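Local structure of transmembrane oligosaccharyl transferase, putative (Archaeoglobus fulgidus, 3VGP) at residues 58-70 against 104-116. The protein is a putative membrane-bound oligosaccharyl transferase of the AglB family, represented here by its C-terminal globular domain. The protein carries 1 engineered substitution. Residues are numbered along the deposited sequence; the frame is centred on the assembly and turned at random.
Sequences FQAGAVDAAKFFT and KFPAIMRIAGYNV
With CG2 of Ile111 turned opposite its own backbone N, the methyl is sent into helix 58-69; in Thr70, OG1 held between its backbone N and carbonyl carbon (chi1 58°) turns back to Ala66 O, while CG2 is left to meet Ile108. The first of these makes a single knob-into-hole contact between helices that cross steeply, at -105°, with the axes of helix 58-69 and helix 105-111 8.3 Å apart at closest approach. Ile111 is the knob: its CG2 enters the hole formed by Gln59, Ala62, Val63 and Ala66, and lies 3.8 Å from Ala66 CB. Small residues let the backbones meet, for Ala66 and Ala112 face each other with their CB atoms 3.8 Å apart. Ala66 CB also presses on the backbone of the second helix, 3.4 Å from Ile108 O.

One turn further along, the side chains of Thr70 and Ile108 slide past each other in opposite directions, Thr70 CG2 3.9 Å from Ile108 CG2. Beyond them, Phe69 and Phe105 both extend the apolar layer to Leu133 of helix 132-138, and Phe105 also meets Phe128 edge-to-face.

A Schellman motif, with Gly113 at positive phi, follows the second helix. Close to it the bent chain of Lys67 carries NZ to Ala112 O, a 3.0 Å hydrogen bond in which the donor sits well out of the carbonyl plane. Ala66 O accepts from Thr70 OG1 and, on the other face of its carbonyl plane, from Thr70 N. OG1 also lies at the edge of the Tyr114 ring. Its bond to Ala66 O, together with one accepted from a water, should set the rotation of the buried hydroxyl; that water lies 2.7 Å from Thr70 OG1 and is in turn hydrogen-bonded to Tyr114 OH.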
ATOM      1  N   PHE A  58       9.929  -9.948   2.435  1.00 21.34           N
ATOM      2  CA  PHE A  58       8.986  -9.266   3.315  1.00 20.15           C
ATOM      3  C   PHE A  58       9.424  -7.894   3.799  1.00 21.20           C
ATOM      4  O   PHE A  58       8.678  -6.927   3.663  1.00 21.51           O
ATOM      5  CB  PHE A  58       8.657 -10.123   4.540  1.00 20.76           C
ATOM      6  CG  PHE A  58       7.663  -9.479   5.457  1.00 19.43           C
ATOM      7  CD1 PHE A  58       6.326  -9.386   5.092  1.00 21.21           C
ATOM      8  CD2 PHE A  58       8.072  -8.908   6.657  1.00 21.77           C
ATOM      9  CE1 PHE A  58       5.407  -8.730   5.909  1.00 21.69           C
ATOM     10  CE2 PHE A  58       7.162  -8.249   7.482  1.00 22.28           C
ATOM     11  CZ  PHE A  58       5.826  -8.161   7.104  1.00 21.10           C
ATOM     12  N   GLN A  59      10.620  -7.813   4.377  1.00 22.16           N
ATOM     13  CA  GLN A  59      11.139  -6.554   4.896  1.00 24.66           C
ATOM     14  C   GLN A  59      11.265  -5.465   3.834  1.00 23.41           C
ATOM     15  O   GLN A  59      10.938  -4.301   4.086  1.00 22.24           O
ATOM     16  CB  GLN A  59      12.500  -6.779   5.566  1.00 25.47           C
ATOM     17  CG  GLN A  59      13.010  -5.574   6.339  1.00 33.30           C
ATOM     18  CD  GLN A  59      12.039  -5.119   7.412  1.00 37.19           C
ATOM     19  OE1 GLN A  59      11.634  -5.901   8.273  1.00 39.34           O
ATOM     20  NE2 GLN A  59      11.659  -3.845   7.366  1.00 41.47           N
ATOM     21  N   ALA A  60      11.750  -5.836   2.652  1.00 22.41           N
ATOM     22  CA  ALA A  60      11.909  -4.874   1.569  1.00 22.22           C
ATOM     23  C   ALA A  60      10.540  -4.343   1.159  1.00 20.88           C
ATOM     24  O   ALA A  60      10.375  -3.151   0.898  1.00 21.06           O
ATOM     25  CB  ALA A  60      12.609  -5.533   0.373  1.00 23.66           C
ATOM     26  N   GLY A  61       9.559  -5.235   1.109  1.00 18.88           N
ATOM     27  CA  GLY A  61       8.213  -4.836   0.743  1.00 18.33           C
ATOM     28  C   GLY A  61       7.620  -3.892   1.774  1.00 18.72           C
ATOM     29  O   GLY A  61       6.893  -2.957   1.428  1.00 16.96           O
ATOM     30  N   ALA A  62       7.933  -4.132   3.043  1.00 17.17           N
ATOM     31  CA  ALA A  62       7.421  -3.295   4.125  1.00 19.18           C
ATOM     32  C   ALA A  62       8.034  -1.900   4.048  1.00 19.04           C
ATOM     33  O   ALA A  62       7.339  -0.894   4.192  1.00 18.20           O
ATOM     34  CB  ALA A  62       7.736  -3.938   5.484  1.00 19.06           C
ATOM     35  N   VAL A  63       9.341  -1.839   3.821  1.00 18.11           N
ATOM     36  CA  VAL A  63      10.016  -0.554   3.725  1.00 18.70           C
ATOM     37  C   VAL A  63       9.493   0.196   2.510  1.00 16.19           C
ATOM     38  O   VAL A  63       9.264   1.399   2.579  1.00 16.82           O
ATOM     39  CB  VAL A  63      11.538  -0.725   3.614  1.00 19.72           C
ATOM     40  CG1 VAL A  63      12.193   0.620   3.342  1.00 23.57           C
ATOM     41  CG2 VAL A  63      12.078  -1.319   4.911  1.00 21.64           C
ATOM     42  N   ASP A  64       9.305  -0.514   1.398  1.00 16.60           N
ATOM     43  CA  ASP A  64       8.776   0.117   0.187  1.00 16.24           C
ATOM     44  C   ASP A  64       7.429   0.767   0.499  1.00 15.44           C
ATOM     45  O   ASP A  64       7.203   1.937   0.200  1.00 16.37           O
ATOM     46  CB  ASP A  64       8.530  -0.905  -0.933  1.00 16.66           C
ATOM     47  CG  ASP A  64       9.804  -1.396  -1.596  1.00 20.07           C
ATOM     48  OD1 ASP A  64      10.873  -0.789  -1.402  1.00 20.13           O
ATOM     49  OD2 ASP A  64       9.713  -2.399  -2.340  1.00 22.10           O
ATOM     50  N   ALA A  65       6.527  -0.011   1.083  1.00 15.09           N
ATOM     51  CA  ALA A  65       5.197   0.495   1.395  1.00 13.39           C
ATOM     52  C   ALA A  65       5.213   1.649   2.391  1.00 14.70           C
ATOM     53  O   ALA A  65       4.480   2.620   2.229  1.00 15.31           O
ATOM     54  CB  ALA A  65       4.309  -0.640   1.907  1.00 13.19           C
ATOM     55  N   ALA A  66       6.051   1.550   3.415  1.00 15.12           N
ATOM     56  CA  ALA A  66       6.131   2.608   4.414  1.00 15.30           C
ATOM     57  C   ALA A  66       6.667   3.908   3.804  1.00 16.21           C
ATOM     58  O   ALA A  66       6.128   4.986   4.052  1.00 16.82           O
ATOM     59  CB  ALA A  66       7.011   2.159   5.583  1.00 14.71           C
ATOM     60  N   LYS A  67       7.724   3.813   3.004  1.00 14.98           N
ATOM     61  CA  LYS A  67       8.288   5.002   2.373  1.00 17.02           C
ATOM     62  C   LYS A  67       7.271   5.624   1.424  1.00 16.06           C
ATOM     63  O   LYS A  67       7.168   6.846   1.305  1.00 17.84           O
ATOM     64  CB  LYS A  67       9.556   4.639   1.595  1.00 18.33           C
ATOM     65  CG  LYS A  67      10.745   4.243   2.462  1.00 21.93           C
ATOM     66  CD  LYS A  67      11.322   5.430   3.221  1.00 27.49           C
ATOM     67  CE  LYS A  67      12.608   5.038   3.942  1.00 28.71           C
ATOM     68  NZ  LYS A  67      13.198   6.169   4.716  1.00 30.81           N
ATOM     69  N   PHE A  68       6.520   4.768   0.744  1.00 15.74           N
ATOM     70  CA  PHE A  68       5.511   5.218  -0.205  1.00 16.44           C
ATOM     71  C   PHE A  68       4.365   5.923   0.514  1.00 15.88           C
ATOM     72  O   PHE A  68       4.005   7.049   0.172  1.00 17.29           O
ATOM     73  CB  PHE A  68       4.971   4.014  -0.985  1.00 16.05           C
ATOM     74  CG  PHE A  68       3.828   4.342  -1.907  1.00 17.25           C
ATOM     75  CD1 PHE A  68       4.056   4.671  -3.237  1.00 16.91           C
ATOM     76  CD2 PHE A  68       2.519   4.317  -1.440  1.00 17.61           C
ATOM     77  CE1 PHE A  68       2.998   4.969  -4.087  1.00 19.31           C
ATOM     78  CE2 PHE A  68       1.454   4.616  -2.282  1.00 19.28           C
ATOM     79  CZ  PHE A  68       1.697   4.942  -3.609  1.00 16.61           C
ATOM     80  N   PHE A  69       3.800   5.260   1.518  1.00 15.80           N
ATOM     81  CA  PHE A  69       2.677   5.825   2.250  1.00 15.86           C
ATOM     82  C   PHE A  69       3.006   7.100   3.016  1.00 17.05           C
ATOM     83  O   PHE A  69       2.183   8.015   3.066  1.00 18.23           O
ATOM     84  CB  PHE A  69       2.072   4.779   3.199  1.00 13.85           C
ATOM     85  CG  PHE A  69       1.285   3.696   2.489  1.00 14.49           C
ATOM     86  CD1 PHE A  69       0.399   4.022   1.457  1.00 15.00           C
ATOM     87  CD2 PHE A  69       1.413   2.360   2.864  1.00 13.66           C
ATOM     88  CE1 PHE A  69      -0.347   3.030   0.812  1.00 14.69           C
ATOM     89  CE2 PHE A  69       0.673   1.360   2.232  1.00 15.97           C
ATOM     90  CZ  PHE A  69      -0.210   1.694   1.203  1.00 16.59           C
ATOM     91  N   THR A  70       4.205   7.178   3.587  1.00 17.51           N
ATOM     92  CA  THR A  70       4.597   8.362   4.351  1.00 17.70           C
ATOM     93  C   THR A  70       5.173   9.503   3.516  1.00 19.64           C
ATOM     94  O   THR A  70       5.498  10.567   4.055  1.00 20.96           O
ATOM     95  CB  THR A  70       5.608   7.997   5.470  1.00 16.45           C
ATOM     96  OG1 THR A  70       6.770   7.382   4.899  1.00 18.49           O
ATOM     97  CG2 THR A  70       4.973   7.035   6.453  1.00 16.60           C
ATOM     98  N   LYS A 104      -2.404   1.207  12.335  1.00 19.64           N
ATOM     99  CA  LYS A 104      -1.106   0.641  12.008  1.00 18.31           C
ATOM    100  C   LYS A 104      -0.211   1.741  11.449  1.00 18.71           C
ATOM    101  O   LYS A 104       0.937   1.488  11.099  1.00 19.47           O
ATOM    102  CB  LYS A 104      -1.259  -0.478  10.969  1.00 19.35           C
ATOM    103  CG  LYS A 104      -1.942  -1.727  11.502  1.00 21.65           C
ATOM    104  CD  LYS A 104      -2.194  -2.757  10.400  1.00 21.41           C
ATOM    105  CE  LYS A 104      -2.894  -3.985  10.972  1.00 26.29           C
ATOM    106  NZ  LYS A 104      -3.165  -5.025   9.946  1.00 26.83           N
ATOM    107  N   PHE A 105      -0.733   2.964  11.362  1.00 18.77           N
ATOM    108  CA  PHE A 105       0.071   4.057  10.823  1.00 17.76           C
ATOM    109  C   PHE A 105       1.332   4.317  11.651  1.00 17.06           C
ATOM    110  O   PHE A 105       2.388   4.610  11.096  1.00 17.72           O
ATOM    111  CB  PHE A 105      -0.757   5.336  10.681  1.00 16.49           C
ATOM    112  CG  PHE A 105      -0.051   6.418   9.913  1.00 16.13           C
ATOM    113  CD1 PHE A 105       0.395   7.568  10.554  1.00 16.71           C
ATOM    114  CD2 PHE A 105       0.227   6.255   8.557  1.00 16.42           C
ATOM    115  CE1 PHE A 105       1.110   8.540   9.858  1.00 17.58           C
ATOM    116  CE2 PHE A 105       0.947   7.223   7.854  1.00 15.46           C
ATOM    117  CZ  PHE A 105       1.388   8.366   8.511  1.00 16.52           C
ATOM    118  N   PRO A 106       1.244   4.220  12.988  1.00 17.57           N
ATOM    119  CA  PRO A 106       2.477   4.462  13.745  1.00 18.40           C
ATOM    120  C   PRO A 106       3.545   3.426  13.376  1.00 17.95           C
ATOM    121  O   PRO A 106       4.726   3.749  13.287  1.00 18.80           O
ATOM    122  CB  PRO A 106       2.014   4.339  15.196  1.00 18.79           C
ATOM    123  CG  PRO A 106       0.611   4.894  15.127  1.00 19.65           C
ATOM    124  CD  PRO A 106       0.073   4.202  13.884  1.00 16.86           C
ATOM    125  N   ALA A 107       3.121   2.182  13.155  1.00 16.45           N
ATOM    126  CA  ALA A 107       4.043   1.115  12.783  1.00 18.05           C
ATOM    127  C   ALA A 107       4.649   1.438  11.425  1.00 18.35           C
ATOM    128  O   ALA A 107       5.843   1.254  11.207  1.00 19.89           O
ATOM    129  CB  ALA A 107       3.309  -0.231  12.728  1.00 19.90           C
ATOM    130  N   ILE A 108       3.814   1.920  10.511  1.00 17.66           N
ATOM    131  CA  ILE A 108       4.281   2.287   9.182  1.00 17.18           C
ATOM    132  C   ILE A 108       5.331   3.389   9.306  1.00 18.42           C
ATOM    133  O   ILE A 108       6.385   3.329   8.673  1.00 16.72           O
ATOM    134  CB  ILE A 108       3.102   2.773   8.298  1.00 15.79           C
ATOM    135  CG1 ILE A 108       2.222   1.577   7.916  1.00 16.88           C
ATOM    136  CG2 ILE A 108       3.622   3.478   7.062  1.00 18.87           C
ATOM    137  CD1 ILE A 108       0.932   1.951   7.180  1.00 15.57           C
HETATM  138  N   MSE A 109       5.047   4.391  10.133  1.00 16.91           N
HETATM  139  CA  MSE A 109       5.988   5.484  10.343  1.00 18.78           C
HETATM  140  C   MSE A 109       7.327   4.971  10.872  1.00 18.80           C
HETATM  141  O   MSE A 109       8.383   5.408  10.411  1.00 18.47           O
HETATM  142  CB  MSE A 109       5.408   6.511  11.317  1.00 20.97           C
HETATM  143  CG  MSE A 109       4.299   7.362  10.727  1.00 26.20           C
HETATM  144 SE   MSE A 109       3.850   8.835  11.890  1.00 41.19          SE
HETATM  145  CE  MSE A 109       5.442   9.891  11.607  1.00 33.22           C
ATOM    146  N   ARG A 110       7.288   4.046  11.828  1.00 18.71           N
ATOM    147  CA  ARG A 110       8.519   3.491  12.392  1.00 20.29           C
ATOM    148  C   ARG A 110       9.361   2.799  11.327  1.00 20.42           C
ATOM    149  O   ARG A 110      10.573   3.008  11.254  1.00 20.99           O
ATOM    150  CB  ARG A 110       8.213   2.487  13.511  1.00 21.93           C
ATOM    151  CG  ARG A 110       7.522   3.086  14.721  1.00 24.79           C
ATOM    152  CD  ARG A 110       7.646   2.185  15.940  1.00 27.31           C
ATOM    153  NE  ARG A 110       6.817   2.665  17.041  1.00 27.63           N
ATOM    154  CZ  ARG A 110       5.505   2.472  17.120  1.00 29.28           C
ATOM    155  NH1 ARG A 110       4.874   1.801  16.165  1.00 30.37           N
ATOM    156  NH2 ARG A 110       4.821   2.954  18.149  1.00 30.01           N
ATOM    157  N   ILE A 111       8.719   1.972  10.509  1.00 22.18           N
ATOM    158  CA  ILE A 111       9.418   1.251   9.449  1.00 22.02           C
ATOM    159  C   ILE A 111      10.015   2.224   8.435  1.00 22.32           C
ATOM    160  O   ILE A 111      11.070   1.957   7.851  1.00 23.22           O
ATOM    161  CB  ILE A 111       8.469   0.267   8.728  1.00 24.30           C
ATOM    162  CG1 ILE A 111       8.016  -0.821   9.705  1.00 27.24           C
ATOM    163  CG2 ILE A 111       9.162  -0.352   7.523  1.00 23.49           C
ATOM    164  CD1 ILE A 111       9.149  -1.649  10.280  1.00 29.62           C
ATOM    165  N   ALA A 112       9.346   3.357   8.237  1.00 21.06           N
ATOM    166  CA  ALA A 112       9.825   4.373   7.306  1.00 21.67           C
ATOM    167  C   ALA A 112      10.992   5.149   7.913  1.00 22.56           C
ATOM    168  O   ALA A 112      11.612   5.974   7.237  1.00 23.10           O
ATOM    169  CB  ALA A 112       8.698   5.332   6.941  1.00 20.21           C
ATOM    170  N   GLY A 113      11.276   4.896   9.188  1.00 23.46           N
ATOM    171  CA  GLY A 113      12.384   5.569   9.845  1.00 25.30           C
ATOM    172  C   GLY A 113      12.035   6.752  10.733  1.00 26.92           C
ATOM    173  O   GLY A 113      12.927   7.473  11.185  1.00 29.70           O
ATOM    174  N   TYR A 114      10.752   6.965  10.991  1.00 24.44           N
ATOM    175  CA  TYR A 114      10.346   8.079  11.838  1.00 26.24           C
ATOM    176  C   TYR A 114      10.254   7.644  13.296  1.00 27.47           C
ATOM    177  O   TYR A 114       9.843   6.525  13.602  1.00 27.77           O
ATOM    178  CB  TYR A 114       8.998   8.644  11.372  1.00 24.47           C
ATOM    179  CG  TYR A 114       9.040   9.274  10.001  1.00 24.04           C
ATOM    180  CD1 TYR A 114       9.544  10.559   9.814  1.00 25.57           C
ATOM    181  CD2 TYR A 114       8.595   8.572   8.879  1.00 22.64           C
ATOM    182  CE1 TYR A 114       9.605  11.131   8.541  1.00 25.79           C
ATOM    183  CE2 TYR A 114       8.652   9.134   7.608  1.00 23.29           C
ATOM    184  CZ  TYR A 114       9.157  10.410   7.447  1.00 24.79           C
ATOM    185  OH  TYR A 114       9.210  10.965   6.190  1.00 27.48           O
ATOM    186  N   ASN A 115      10.659   8.535  14.194  1.00 27.93           N
ATOM    187  CA  ASN A 115      10.618   8.257  15.623  1.00 29.24           C
ATOM    188  C   ASN A 115       9.255   8.723  16.128  1.00 29.23           C
ATOM    189  O   ASN A 115       9.155   9.669  16.906  1.00 28.82           O
ATOM    190  CB  ASN A 115      11.724   9.033  16.332  1.00 32.16           C
ATOM    191  CG  ASN A 115      12.043   8.471  17.693  1.00 35.01           C
ATOM    192  OD1 ASN A 115      11.145   8.103  18.452  1.00 37.79           O
ATOM    193  ND2 ASN A 115      13.328   8.409  18.017  1.00 35.27           N
ATOM    194  N   VAL A 116       8.208   8.045  15.671  1.00 29.35           N
ATOM    195  CA  VAL A 116       6.833   8.378  16.026  1.00 28.71           C
ATOM    196  C   VAL A 116       6.562   8.440  17.529  1.00 29.54           C
ATOM    197  O   VAL A 116       5.686   9.185  17.975  1.00 29.83           O
ATOM    198  CB  VAL A 116       5.853   7.361  15.391  1.00 30.03           C
ATOM    199  CG1 VAL A 116       6.053   5.990  16.010  1.00 28.65           C
ATOM    200  CG2 VAL A 116       4.422   7.833  15.570  1.00 28.70           C
TER
HETATM  201  O   HOH W   1       8.973   8.668   4.139  1.00 28.59           O